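PDB 2POD: mandelate racemase / muconate lactonizing enzyme, which belongs to the enolase superfamily and probably acts as a lyase, although its substrate and physiological role remain unknown. Local coordinates for residues K112-I117 with P341-Q346; P104-L109 with S333-L338; L274-G279 with L302-K307; T36-C41 with I296-G301; L61-H66 with D95-A100. One frame throughout, in Å; residues are numbered along the deposited sequence.

Contact 1: residues K112-I117 with P341-Q346; sequences KCRDTI and PNALVQ
NH1 and NH2 of Arg114 bring one guanidinium up to three backbone carbonyls around the C-terminal end of helix 327-339. NH1 gives hydrogen bonds to the carbonyl oxygens of Ser337 and Ala340, and NH2 adds a weak, bent one to Pro341 O at 3.5 Å, with Pro341 O near the guanidinium plane at its edge. Ala343 O lies over one face of the same group, offset toward the rim. Arginine suits this place because several N-H groups can answer carbonyls that turn up where a helix runs out, and its charge would be favoured by the negative end of the helix dipole. The side chain reaches them by bending at chi3 (57°). Its NH2 also makes a long, weak ion pair with Asp188 of a second subunit. On one side of this polar group, Cys113 SG touches the proline ring at Pro341 CG, 3.9 Å away, a small apolar match. On the other, Ile117 stretches out with CG1 anti to its backbone N (chi1 -175°). With the branch also extended at chi2, CD1 comes 3.8 Å from Ala343 CB, in a spot where alanine leaves room for a methyl tip. The other branch, Ile117 CG2, meets Gln346 CB at 3.9 Å, the two side chains crossing at about a right angle. Ile117 and Gln346 lead into strands 117-122 and 346-348, which pair in parallel. These are the first and last strands of the barrel, and the contact lies at the seam where the (β/α)7β-barrel of the enolase superfamily closes on itself.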
# COMPACT_ATOMS: atom_id res chain seq x y z
N LYS B 112 -18.99 28.12 22.90
CA LYS B 112 -17.88 27.62 23.71
C LYS B 112 -18.09 26.17 24.18
O LYS B 112 -19.23 25.71 24.33
CB LYS B 112 -17.56 28.57 24.88
CG LYS B 112 -18.52 28.48 26.08
CD LYS B 112 -19.22 29.80 26.34
CE LYS B 112 -18.57 30.58 27.47
NZ LYS B 112 -19.38 30.57 28.72
N CYS B 113 -16.99 25.45 24.40
CA CYS B 113 -17.01 24.14 25.05
C CYS B 113 -16.36 24.22 26.42
O CYS B 113 -16.47 23.30 27.23
CB CYS B 113 -16.28 23.10 24.18
SG CYS B 113 -17.07 22.83 22.58
N ARG B 114 -15.67 25.34 26.65
CA ARG B 114 -15.03 25.63 27.93
C ARG B 114 -15.10 27.15 28.19
O ARG B 114 -15.24 27.94 27.25
CB ARG B 114 -13.58 25.14 27.92
CG ARG B 114 -12.71 25.75 26.81
CD ARG B 114 -11.45 24.94 26.52
NE ARG B 114 -11.75 23.55 26.16
CZ ARG B 114 -12.13 23.13 24.96
NH1 ARG B 114 -12.26 23.99 23.95
NH2 ARG B 114 -12.38 21.84 24.76
N ASP B 115 -14.99 27.54 29.46
CA ASP B 115 -14.91 28.97 29.83
C ASP B 115 -13.50 29.54 29.67
O ASP B 115 -13.33 30.64 29.13
CB ASP B 115 -15.40 29.20 31.26
CG ASP B 115 -16.84 28.79 31.47
OD1 ASP B 115 -17.14 28.23 32.55
OD2 ASP B 115 -17.68 29.02 30.56
N THR B 116 -12.51 28.80 30.16
CA THR B 116 -11.10 29.12 29.93
C THR B 116 -10.42 27.92 29.28
O THR B 116 -10.92 26.80 29.36
CB THR B 116 -10.37 29.42 31.25
OG1 THR B 116 -10.43 28.28 32.12
CG2 THR B 116 -10.96 30.65 31.96
N ILE B 117 -9.28 28.17 28.65
CA ILE B 117 -8.40 27.09 28.20
C ILE B 117 -7.03 27.24 28.83
O ILE B 117 -6.55 28.36 29.01
CB ILE B 117 -8.32 27.01 26.65
CG1 ILE B 117 -7.49 25.80 26.20
CG2 ILE B 117 -7.85 28.32 26.03
CD1 ILE B 117 -7.62 25.45 24.75
N PRO B 341 -13.99 21.66 20.34
CA PRO B 341 -14.02 20.53 21.28
C PRO B 341 -12.66 19.83 21.41
O PRO B 341 -12.35 19.26 22.46
CB PRO B 341 -15.05 19.59 20.66
CG PRO B 341 -15.87 20.43 19.76
CD PRO B 341 -14.95 21.48 19.23
N ASN B 342 -11.86 19.87 20.34
CA ASN B 342 -10.52 19.29 20.37
C ASN B 342 -9.36 20.24 20.67
O ASN B 342 -8.21 19.85 20.52
CB ASN B 342 -10.24 18.47 19.11
CG ASN B 342 -10.20 19.31 17.87
OD1 ASN B 342 -11.00 20.24 17.72
ND2 ASN B 342 -9.28 19.00 16.97
N ALA B 343 -9.64 21.46 21.11
CA ALA B 343 -8.56 22.37 21.53
C ALA B 343 -7.79 21.89 22.77
O ALA B 343 -8.39 21.44 23.74
CB ALA B 343 -9.08 23.77 21.72
N LEU B 344 -6.47 21.96 22.72
CA LEU B 344 -5.61 21.35 23.75
C LEU B 344 -5.07 22.43 24.67
O LEU B 344 -5.32 22.43 25.89
CB LEU B 344 -4.43 20.62 23.09
CG LEU B 344 -3.69 19.40 23.67
CD1 LEU B 344 -2.24 19.42 23.18
CD2 LEU B 344 -3.75 19.20 25.18
N VAL B 345 -4.31 23.34 24.07
CA VAL B 345 -3.72 24.48 24.77
C VAL B 345 -3.81 25.68 23.86
O VAL B 345 -3.99 25.54 22.65
CB VAL B 345 -2.23 24.24 25.15
CG1 VAL B 345 -2.13 23.58 26.51
CG2 VAL B 345 -1.50 23.43 24.09
N GLN B 346 -3.70 26.87 24.44
CA GLN B 346 -3.51 28.09 23.69
C GLN B 346 -2.15 28.69 24.02
O GLN B 346 -1.90 29.08 25.16
CB GLN B 346 -4.62 29.09 24.01
CG GLN B 346 -4.45 30.43 23.34
CD GLN B 346 -4.35 30.32 21.85
OE1 GLN B 346 -3.34 30.69 21.25
NE2 GLN B 346 -5.39 29.79 21.22

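Contact 2: residues P104-L109 with S333-L338; sequences PIYQLL and STHLSL
His335 meets Pro104, Ile105 and Tyr106 with different parts of its imidazole. ND1 accepts the backbone N-H of Tyr106, with ND1 3.1 Å from Tyr106 N, an N-H...acceptor angle of 149° and the donor tilted somewhat from the ring plane. That N-H lies in the first turn of helix 105-108, where no earlier turn supplies an acceptor. Branched Ile105 sets the aliphatic C-H of its CB over one face of the imidazole, a CH-pi contact 3.9 Å from the ring centroid, while Pro104 CB approaches the ring edge near CE1. The phenol ring of Tyr106 meets the imidazole rim to rim, with centroids 5.7 Å apart. NE2 bonds to Leu380 O, so a neutral imidazole would satisfy both nitrogens. Next comes Leu336, whose CA is touched by Leu109 CD1 at 3.8 Å; the same methyl brushes His335 O. Leu338, one turn beyond His335, closes the row with its CD2 4.1 Å from Tyr106 CD2, both leucines supplying methyl tips for the apolar flanks. Helix 105-108 is thus wedged against barrel helix 327-339: Ile105 and Leu108 lean on Trp94 of helix 81-101, Ile105 and Leu109 reach helix 301-314, and Leu336 covers Pro321 of strand 319-321.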
# COMPACT_ATOMS: atom_id res chain seq x y z
N PRO B 104 -20.00 37.21 20.49
CA PRO B 104 -18.56 36.99 20.40
C PRO B 104 -18.22 35.94 19.34
O PRO B 104 -19.09 35.15 18.96
CB PRO B 104 -18.17 36.52 21.80
CG PRO B 104 -19.43 36.04 22.43
CD PRO B 104 -20.60 36.63 21.71
N ILE B 105 -16.97 35.94 18.87
CA ILE B 105 -16.55 35.07 17.77
C ILE B 105 -16.72 33.58 18.10
O ILE B 105 -17.26 32.84 17.28
CB ILE B 105 -15.14 35.45 17.24
CG1 ILE B 105 -15.25 36.64 16.29
CG2 ILE B 105 -14.46 34.28 16.52
CD1 ILE B 105 -13.93 37.32 15.98
N TYR B 106 -16.33 33.19 19.31
CA TYR B 106 -16.50 31.81 19.79
C TYR B 106 -17.92 31.24 19.66
O TYR B 106 -18.08 30.03 19.48
CB TYR B 106 -15.95 31.61 21.21
CG TYR B 106 -16.72 32.27 22.35
CD1 TYR B 106 -17.94 31.76 22.80
CD2 TYR B 106 -16.20 33.39 23.01
CE1 TYR B 106 -18.63 32.36 23.84
CE2 TYR B 106 -16.88 33.99 24.06
CZ TYR B 106 -18.09 33.47 24.47
OH TYR B 106 -18.78 34.05 25.51
N GLN B 107 -18.91 32.12 19.76
CA GLN B 107 -20.31 31.76 19.60
C GLN B 107 -20.65 31.52 18.14
O GLN B 107 -21.33 30.55 17.81
CB GLN B 107 -21.23 32.84 20.19
CG GLN B 107 -22.72 32.52 20.09
CD GLN B 107 -23.07 31.20 20.73
OE1 GLN B 107 -22.85 30.99 21.92
NE2 GLN B 107 -23.62 30.29 19.93
N LEU B 108 -20.17 32.42 17.27
CA LEU B 108 -20.41 32.34 15.84
C LEU B 108 -19.70 31.17 15.17
O LEU B 108 -20.10 30.73 14.09
CB LEU B 108 -19.98 33.62 15.15
CG LEU B 108 -20.63 34.95 15.54
CD1 LEU B 108 -19.77 36.03 14.93
CD2 LEU B 108 -22.05 35.04 15.01
N LEU B 109 -18.63 30.70 15.81
CA LEU B 109 -18.00 29.43 15.46
C LEU B 109 -18.83 28.20 15.86
O LEU B 109 -18.61 27.12 15.33
CB LEU B 109 -16.60 29.34 16.08
CG LEU B 109 -15.54 30.41 15.80
CD1 LEU B 109 -14.27 30.13 16.60
CD2 LEU B 109 -15.23 30.55 14.32
N SER B 333 -7.40 33.48 18.25
CA SER B 333 -7.04 32.09 18.52
C SER B 333 -7.72 31.59 19.78
O SER B 333 -8.11 30.42 19.85
CB SER B 333 -5.53 31.92 18.68
OG SER B 333 -4.81 32.52 17.63
N THR B 334 -7.85 32.47 20.77
CA THR B 334 -8.46 32.11 22.05
C THR B 334 -9.96 31.87 21.88
O THR B 334 -10.50 30.93 22.45
CB THR B 334 -8.17 33.18 23.14
OG1 THR B 334 -6.75 33.29 23.33
CG2 THR B 334 -8.81 32.79 24.46
N HIS B 335 -10.60 32.70 21.06
CA HIS B 335 -11.92 32.41 20.53
C HIS B 335 -12.03 31.00 19.91
O HIS B 335 -12.95 30.25 20.25
CB HIS B 335 -12.35 33.48 19.52
CG HIS B 335 -12.86 34.74 20.15
ND1 HIS B 335 -14.15 34.88 20.62
CD2 HIS B 335 -12.25 35.94 20.37
CE1 HIS B 335 -14.31 36.10 21.11
NE2 HIS B 335 -13.18 36.75 20.98
N LEU B 336 -11.08 30.64 19.04
CA LEU B 336 -11.04 29.29 18.44
C LEU B 336 -10.83 28.20 19.49
O LEU B 336 -11.49 27.16 19.47
CB LEU B 336 -9.98 29.20 17.32
CG LEU B 336 -9.65 27.81 16.73
CD1 LEU B 336 -10.81 27.29 15.89
CD2 LEU B 336 -8.35 27.80 15.93
N SER B 337 -9.92 28.46 20.42
CA SER B 337 -9.59 27.52 21.48
C SER B 337 -10.72 27.30 22.47
O SER B 337 -10.75 26.27 23.17
CB SER B 337 -8.35 28.00 22.23
OG SER B 337 -7.22 27.90 21.41
N LEU B 338 -11.63 28.27 22.55
CA LEU B 338 -12.81 28.16 23.41
C LEU B 338 -13.90 27.38 22.69
O LEU B 338 -14.63 26.61 23.30
CB LEU B 338 -13.30 29.55 23.81
CG LEU B 338 -12.97 30.08 25.22
CD1 LEU B 338 -11.50 29.99 25.57
CD2 LEU B 338 -13.47 31.50 25.40

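Contact 3: residues L274-G279 with L302-K307; sequences LATRWG and LSEARK
Charge pairing dominates, and it joins Arg277 to Glu304. The guanidinium grips the carboxylate side-on: Arg277 NE lies 2.9 Å from Glu304 OE2, and Arg277 NH2 lies 2.9 Å from Glu304 OE1. Both bonds are nearly straight (168° and 170°), lie in the guanidinium plane and use the syn sides of the oxygens. Glu304 OE2 also accepts the backbone N-H of Arg277, with OE2 2.9 Å from Arg277 N. This third bond arrives on the anti side and from the opposite face of the carboxylate plane, so two donors fix OE2 and three fix the group. Glutamate suits the place because, bent at chi2 (-66°), it can serve both the side chain and the N-H near the start of helix 276-285, whose positive end would further stabilise its charge.

Van der Waals contacts frame the pair. Lys307 CD lies over one guanidinium face, 3.6 Å from Arg277 NE, and Trp278 CH2 covers the opposite face. Thr276 runs alongside Glu304, its CB 3.6 Å from OE2. Among the remaining charges, Lys307 NZ is a close like charge, 3.8 Å from Arg277 NH2, but it forms a salt bridge with Asp64, which also pairs with Arg306; Arg277 NH1 pairs with Glu313 of a third subunit. Helices 276-285 and 301-314 follow successive parallel strands, 268-270 and 289-294, and the pairing ties together two neighbouring units of the (β/α)-barrel.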
# COMPACT_ATOMS: atom_id res chain seq x y z
N LEU B 274 1.86 25.49 7.56
CA LEU B 274 0.91 24.89 6.63
C LEU B 274 -0.39 25.70 6.52
O LEU B 274 -0.88 26.23 7.51
CB LEU B 274 0.60 23.45 7.04
CG LEU B 274 1.65 22.38 6.72
CD1 LEU B 274 1.35 21.12 7.50
CD2 LEU B 274 1.71 22.09 5.21
N ALA B 275 -0.94 25.77 5.32
CA ALA B 275 -2.14 26.56 5.09
C ALA B 275 -3.31 25.74 4.57
O ALA B 275 -3.12 24.82 3.79
CB ALA B 275 -1.84 27.72 4.16
N THR B 276 -4.52 26.09 5.03
CA THR B 276 -5.82 25.56 4.53
C THR B 276 -6.12 24.09 4.84
O THR B 276 -5.26 23.35 5.32
CB THR B 276 -6.09 25.85 3.02
OG1 THR B 276 -5.31 24.97 2.22
CG2 THR B 276 -5.79 27.31 2.66
N ARG B 277 -7.36 23.70 4.57
CA ARG B 277 -7.80 22.31 4.69
C ARG B 277 -6.95 21.37 3.86
O ARG B 277 -6.64 20.27 4.29
CB ARG B 277 -9.27 22.17 4.28
CG ARG B 277 -10.25 22.61 5.33
CD ARG B 277 -11.61 22.84 4.70
NE ARG B 277 -11.67 24.10 3.96
CZ ARG B 277 -12.58 24.39 3.03
NH1 ARG B 277 -13.53 23.51 2.73
NH2 ARG B 277 -12.54 25.56 2.42
N TRP B 278 -6.58 21.84 2.67
CA TRP B 278 -5.74 21.10 1.73
C TRP B 278 -4.32 20.80 2.22
O TRP B 278 -3.83 19.68 2.05
CB TRP B 278 -5.72 21.84 0.40
CG TRP B 278 -7.08 21.80 -0.27
CD1 TRP B 278 -7.55 20.84 -1.11
CD2 TRP B 278 -8.14 22.75 -0.10
NE1 TRP B 278 -8.84 21.14 -1.50
CE2 TRP B 278 -9.23 22.30 -0.89
CE3 TRP B 278 -8.28 23.94 0.63
CZ2 TRP B 278 -10.44 23.00 -0.98
CZ3 TRP B 278 -9.49 24.63 0.55
CH2 TRP B 278 -10.55 24.16 -0.25
N GLY B 279 -3.68 21.79 2.85
CA GLY B 279 -2.41 21.57 3.54
C GLY B 279 -2.55 20.60 4.70
O GLY B 279 -1.66 19.81 4.97
N LEU B 302 -9.87 32.47 10.22
CA LEU B 302 -10.73 31.68 11.09
C LEU B 302 -11.59 30.71 10.28
O LEU B 302 -11.83 29.60 10.72
CB LEU B 302 -11.60 32.56 11.98
CG LEU B 302 -10.95 33.15 13.24
CD1 LEU B 302 -11.70 34.38 13.74
CD2 LEU B 302 -10.82 32.10 14.34
N SER B 303 -12.01 31.16 9.09
CA SER B 303 -12.67 30.33 8.09
C SER B 303 -12.05 28.96 7.83
O SER B 303 -12.75 27.96 7.90
CB SER B 303 -12.77 31.07 6.77
OG SER B 303 -13.88 31.94 6.78
N GLU B 304 -10.76 28.92 7.53
CA GLU B 304 -10.06 27.65 7.34
C GLU B 304 -9.78 26.95 8.66
O GLU B 304 -9.99 25.75 8.79
CB GLU B 304 -8.77 27.84 6.53
CG GLU B 304 -9.00 28.14 5.05
CD GLU B 304 -9.63 26.98 4.26
OE1 GLU B 304 -10.38 27.25 3.30
OE2 GLU B 304 -9.37 25.81 4.59
N ALA B 305 -9.32 27.71 9.65
CA ALA B 305 -8.98 27.17 10.97
C ALA B 305 -10.14 26.55 11.76
O ALA B 305 -9.91 25.62 12.53
CB ALA B 305 -8.25 28.21 11.81
N ARG B 306 -11.35 27.08 11.59
CA ARG B 306 -12.62 26.39 11.99
C ARG B 306 -12.59 24.93 11.59
O ARG B 306 -12.87 24.04 12.39
CB ARG B 306 -13.81 26.95 11.20
CG ARG B 306 -14.57 28.05 11.79
CD ARG B 306 -15.09 28.92 10.65
NE ARG B 306 -16.39 28.51 10.14
CZ ARG B 306 -16.86 28.82 8.94
NH1 ARG B 306 -16.14 29.55 8.09
NH2 ARG B 306 -18.07 28.40 8.57
N LYS B 307 -12.26 24.72 10.32
CA LYS B 307 -12.63 23.55 9.56
C LYS B 307 -11.50 22.54 9.70
O LYS B 307 -11.75 21.34 9.80
CB LYS B 307 -12.82 23.95 8.09
CG LYS B 307 -14.02 24.83 7.85
CD LYS B 307 -14.04 25.35 6.41
CE LYS B 307 -15.16 26.37 6.23
NZ LYS B 307 -15.19 26.91 4.84

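Contact 4: residues T36-C41 with I296-G301; sequences TFYGAC and ISWCGG
Trp298 turns the pyrrole edge of its indole toward the backbone of Phe37 and its six-membered ring toward Tyr38. Its NE1 donates to Phe37 O at 3.0 Å, from above the carbonyl plane and with an N-H...O angle of 143°. The benzo part then lies beside the phenol ring of Tyr38. The two planes are near parallel, 22° apart, but slid so far that the rings barely overlap: centroids stand 5.6 Å apart, and the touch is between Tyr38 CD2 and Trp298 CZ2 at 3.5 Å. Tryptophan suits the spot because it supplies a ring N-H and a broad apolar surface at once. The phenol ring is steadied on one face by Phe37, whose CD2 lies over its centre.

This is the meeting of the N-terminal capping domain with the barrel: strand 31-37 ends on the loop that follows barrel strand 289-294. In enolase-superfamily enzymes the active site lies at such a junction, and Trp298 packs on Glu272, a ligand of the sodium ion.

Thr36 approaches the same loop through its hydroxyl, placed anti to the backbone N (chi1 -171°). Its OG1 donates to Ser297 O at 3.1 Å and lies 3.6 Å from CB of Ser297, whose small side chain lets strand and loop come close. The hydroxyl of Ser297 is instead bonded to Asp295, and Leu74 of a fourth subunit packs on both Tyr38 and Trp298.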
# COMPACT_ATOMS: atom_id res chain seq x y z
N THR B 36 -2.06 40.18 10.69
CA THR B 36 -1.11 39.11 10.39
C THR B 36 0.35 39.50 10.68
O THR B 36 0.65 40.67 10.90
CB THR B 36 -1.25 38.61 8.93
OG1 THR B 36 -0.44 37.44 8.75
CG2 THR B 36 -0.84 39.67 7.93
N PHE B 37 1.23 38.51 10.66
CA PHE B 37 2.60 38.67 11.13
C PHE B 37 3.61 38.09 10.13
O PHE B 37 3.29 37.13 9.41
CB PHE B 37 2.76 38.01 12.49
CG PHE B 37 3.86 38.59 13.35
CD1 PHE B 37 3.64 39.74 14.11
CD2 PHE B 37 5.11 37.97 13.41
CE1 PHE B 37 4.65 40.26 14.91
CE2 PHE B 37 6.13 38.49 14.22
CZ PHE B 37 5.90 39.64 14.97
N TYR B 38 4.81 38.68 10.10
CA TYR B 38 5.81 38.52 9.04
C TYR B 38 5.43 39.07 7.68
O TYR B 38 4.26 39.02 7.30
CB TYR B 38 6.34 37.08 8.91
CG TYR B 38 6.98 36.54 10.17
CD1 TYR B 38 7.88 37.30 10.92
CD2 TYR B 38 6.70 35.25 10.60
CE1 TYR B 38 8.46 36.79 12.08
CE2 TYR B 38 7.27 34.73 11.76
CZ TYR B 38 8.15 35.51 12.49
OH TYR B 38 8.71 34.98 13.63
N GLY B 39 6.42 39.59 6.96
CA GLY B 39 6.27 40.05 5.58
C GLY B 39 5.14 41.04 5.39
O GLY B 39 4.35 40.92 4.44
N ALA B 40 5.06 42.01 6.31
CA ALA B 40 3.96 42.97 6.37
C ALA B 40 3.76 43.76 5.08
O ALA B 40 2.63 43.94 4.64
CB ALA B 40 4.12 43.92 7.56
N CYS B 41 4.86 44.23 4.49
CA CYS B 41 4.80 45.01 3.24
C CYS B 41 4.28 44.21 2.06
O CYS B 41 3.62 44.77 1.19
CB CYS B 41 6.16 45.59 2.87
SG CYS B 41 6.73 46.87 3.99
N ILE B 296 -3.87 31.07 12.77
CA ILE B 296 -5.00 31.65 12.03
C ILE B 296 -4.67 32.81 11.09
O ILE B 296 -5.41 33.08 10.15
CB ILE B 296 -6.28 31.93 12.91
CG1 ILE B 296 -6.34 33.37 13.43
CG2 ILE B 296 -6.52 30.84 13.96
CD1 ILE B 296 -5.52 33.65 14.65
N SER B 297 -3.54 33.48 11.31
CA SER B 297 -3.08 34.51 10.38
C SER B 297 -2.22 33.99 9.23
O SER B 297 -1.90 34.76 8.31
CB SER B 297 -2.34 35.60 11.13
OG SER B 297 -1.08 35.13 11.57
N TRP B 298 -1.85 32.72 9.27
CA TRP B 298 -1.01 32.13 8.21
C TRP B 298 -1.73 31.04 7.43
O TRP B 298 -1.25 30.64 6.37
CB TRP B 298 0.32 31.58 8.77
CG TRP B 298 1.19 32.58 9.48
CD1 TRP B 298 1.16 33.95 9.35
CD2 TRP B 298 2.22 32.30 10.44
NE1 TRP B 298 2.09 34.53 10.17
CE2 TRP B 298 2.76 33.54 10.84
CE3 TRP B 298 2.74 31.12 10.99
CZ2 TRP B 298 3.79 33.64 11.78
CZ3 TRP B 298 3.77 31.22 11.93
CH2 TRP B 298 4.28 32.47 12.31
N CYS B 299 -2.86 30.55 7.95
CA CYS B 299 -3.47 29.31 7.46
C CYS B 299 -4.72 29.49 6.60
O CYS B 299 -5.23 28.52 6.06
CB CYS B 299 -3.76 28.35 8.61
SG CYS B 299 -5.25 28.77 9.57
N GLY B 300 -5.22 30.72 6.49
CA GLY B 300 -6.43 30.98 5.71
C GLY B 300 -7.55 31.58 6.53
O GLY B 300 -8.70 31.63 6.08
N GLY B 301 -7.24 32.03 7.74
CA GLY B 301 -8.18 32.81 8.52
C GLY B 301 -8.91 31.91 9.49
O GLY B 301 -8.60 30.72 9.58

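Contact 5: residues L61-H66 with D95-A100; sequences LQIDRH and DIFGKA
Phe97 holds its ring anti to the backbone N (chi1 -166°), and Ile63 stretches its longer branch with CD1 anti to CA (chi2 -178°), bringing the methyl tip up to the ring beside CD2. Ile63 CD1 lies 3.7 Å from Phe97 CD2 and 3.9 Å from Phe97 CB, the two side chains crossing at a slant. Leu61 meets the other ortho carbon: its CG is 4.1 Å from Phe97 CD1, with the side chains at about a right angle. Both come from the same side of the ring plane, and the phenyl gives them one broad apolar surface. An inverse gamma turn centred on Gln62 lies between them, consistent with both flanking side chains facing the same helix. Beyond the ring, Leu61 CD1 reaches Ile96 CG2 at 4.2 Å and Ala100 CB at 4.4 Å; alanine, one turn after Ile96, is small enough for the leucine tip to approach the helix.

No hydrogen bond crosses this apolar contact. Ile63 also packs on Asp90, Leu93 and Trp94, so the start of helix 63-69 lies against helix 81-101, while Asp64 forms salt bridges with Arg306 and Lys307 of barrel helix 301-314. Gln107 of a third subunit touches Phe97 and bonds to Leu61 O, and on its far flank helix 81-101 meets the capping-domain sheet, where Asp95 accepts the backbone N-H of Leu33 in strand 31-37.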
# COMPACT_ATOMS: atom_id res chain seq x y z
N LEU B 61 -20.71 39.67 5.51
CA LEU B 61 -21.24 38.52 6.23
C LEU B 61 -21.11 37.24 5.39
O LEU B 61 -21.26 36.14 5.90
CB LEU B 61 -22.69 38.76 6.64
CG LEU B 61 -23.01 39.29 8.04
CD1 LEU B 61 -22.34 40.62 8.34
CD2 LEU B 61 -24.52 39.41 8.21
N GLN B 62 -20.82 37.40 4.11
CA GLN B 62 -20.59 36.27 3.22
C GLN B 62 -19.17 35.71 3.34
O GLN B 62 -18.41 35.68 2.38
CB GLN B 62 -20.96 36.64 1.79
CG GLN B 62 -22.43 36.99 1.64
CD GLN B 62 -22.80 37.50 0.27
OE1 GLN B 62 -21.99 37.50 -0.65
NE2 GLN B 62 -24.05 37.92 0.12
N ILE B 63 -18.85 35.22 4.54
CA ILE B 63 -17.48 34.96 4.96
C ILE B 63 -16.88 33.75 4.22
O ILE B 63 -15.78 33.84 3.67
CB ILE B 63 -17.39 34.78 6.50
CG1 ILE B 63 -17.77 36.09 7.21
CG2 ILE B 63 -16.00 34.35 6.92
CD1 ILE B 63 -17.68 36.05 8.73
N ASP B 64 -17.63 32.65 4.19
CA ASP B 64 -17.29 31.48 3.37
C ASP B 64 -17.14 31.79 1.88
O ASP B 64 -16.24 31.26 1.23
CB ASP B 64 -18.31 30.35 3.58
CG ASP B 64 -18.04 29.54 4.84
OD1 ASP B 64 -16.90 29.55 5.37
OD2 ASP B 64 -18.99 28.88 5.31
N ARG B 65 -18.03 32.64 1.36
CA ARG B 65 -18.00 33.01 -0.06
C ARG B 65 -16.74 33.79 -0.41
O ARG B 65 -16.11 33.54 -1.45
CB ARG B 65 -19.25 33.81 -0.46
CG ARG B 65 -19.34 34.13 -1.95
CD ARG B 65 -20.64 34.86 -2.28
NE ARG B 65 -20.40 36.23 -2.73
CZ ARG B 65 -20.24 36.59 -4.01
NH1 ARG B 65 -20.29 35.68 -4.97
NH2 ARG B 65 -20.02 37.85 -4.31
N HIS B 66 -16.35 34.72 0.46
CA HIS B 66 -15.20 35.59 0.19
C HIS B 66 -13.87 34.89 0.31
O HIS B 66 -13.00 35.10 -0.52
CB HIS B 66 -15.23 36.86 1.05
CG HIS B 66 -16.41 37.73 0.77
ND1 HIS B 66 -16.89 37.94 -0.51
CD2 HIS B 66 -17.23 38.42 1.60
CE1 HIS B 66 -17.95 38.72 -0.45
NE2 HIS B 66 -18.18 39.03 0.81
N ASP B 95 -14.89 39.69 12.90
CA ASP B 95 -15.11 40.81 13.80
C ASP B 95 -16.42 41.55 13.47
O ASP B 95 -17.22 41.82 14.36
CB ASP B 95 -13.91 41.75 13.77
CG ASP B 95 -13.80 42.60 15.02
OD1 ASP B 95 -14.38 42.23 16.07
OD2 ASP B 95 -13.11 43.64 14.95
N ILE B 96 -16.63 41.83 12.19
CA ILE B 96 -17.86 42.43 11.68
C ILE B 96 -19.12 41.62 12.00
O ILE B 96 -20.05 42.15 12.62
CB ILE B 96 -17.77 42.71 10.15
CG1 ILE B 96 -16.74 43.80 9.86
CG2 ILE B 96 -19.13 43.11 9.58
CD1 ILE B 96 -16.40 43.94 8.40
N PHE B 97 -19.12 40.36 11.59
CA PHE B 97 -20.17 39.37 11.90
C PHE B 97 -20.54 39.40 13.39
O PHE B 97 -21.72 39.43 13.74
CB PHE B 97 -19.67 37.98 11.47
CG PHE B 97 -20.74 36.90 11.41
CD1 PHE B 97 -22.10 37.20 11.47
CD2 PHE B 97 -20.36 35.56 11.27
CE1 PHE B 97 -23.06 36.20 11.42
CE2 PHE B 97 -21.31 34.55 11.21
CZ PHE B 97 -22.67 34.87 11.29
N GLY B 98 -19.53 39.41 14.26
CA GLY B 98 -19.73 39.54 15.71
C GLY B 98 -20.48 40.77 16.19
O GLY B 98 -21.40 40.67 17.02
N LYS B 99 -20.10 41.94 15.68
CA LYS B 99 -20.72 43.18 16.12
C LYS B 99 -22.09 43.41 15.49
O LYS B 99 -22.92 44.10 16.05
CB LYS B 99 -19.80 44.37 15.86
CG LYS B 99 -18.44 44.27 16.53
CD LYS B 99 -17.49 45.30 15.96
CE LYS B 99 -16.23 45.40 16.78
NZ LYS B 99 -15.21 46.25 16.09
N ALA B 100 -22.32 42.80 14.32
CA ALA B 100 -23.60 42.92 13.62
C ALA B 100 -24.70 42.04 14.20
O ALA B 100 -25.89 42.26 13.92
CB ALA B 100 -23.42 42.64 12.14

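In the fold
Contacts 1 and 2 share helix 327-339, their centres 9 Å apart: Cys113 N bonds to Leu338 O at 2.8 Å, linking the barrel seam to the packing of helix 105-108. Contact 2 leans on contact 3 through Leu109 and Arg306, and on contact 5 through Leu108 and Phe97. A salt bridge of 2.8 Å between Arg306 NH1 and Asp64 OD1 joins contact 3 to contact 5, capping domain to barrel. Contacts 3 and 4 meet where Thr276 N bonds to Cys299 O at 2.7 Å. The side chain of Trp298 in contact 4 is about 6 Å from the sodium ion, that of Gln346 in contact 1 about 11 Å. Glu220, Glu246 and Glu272 form the metal site.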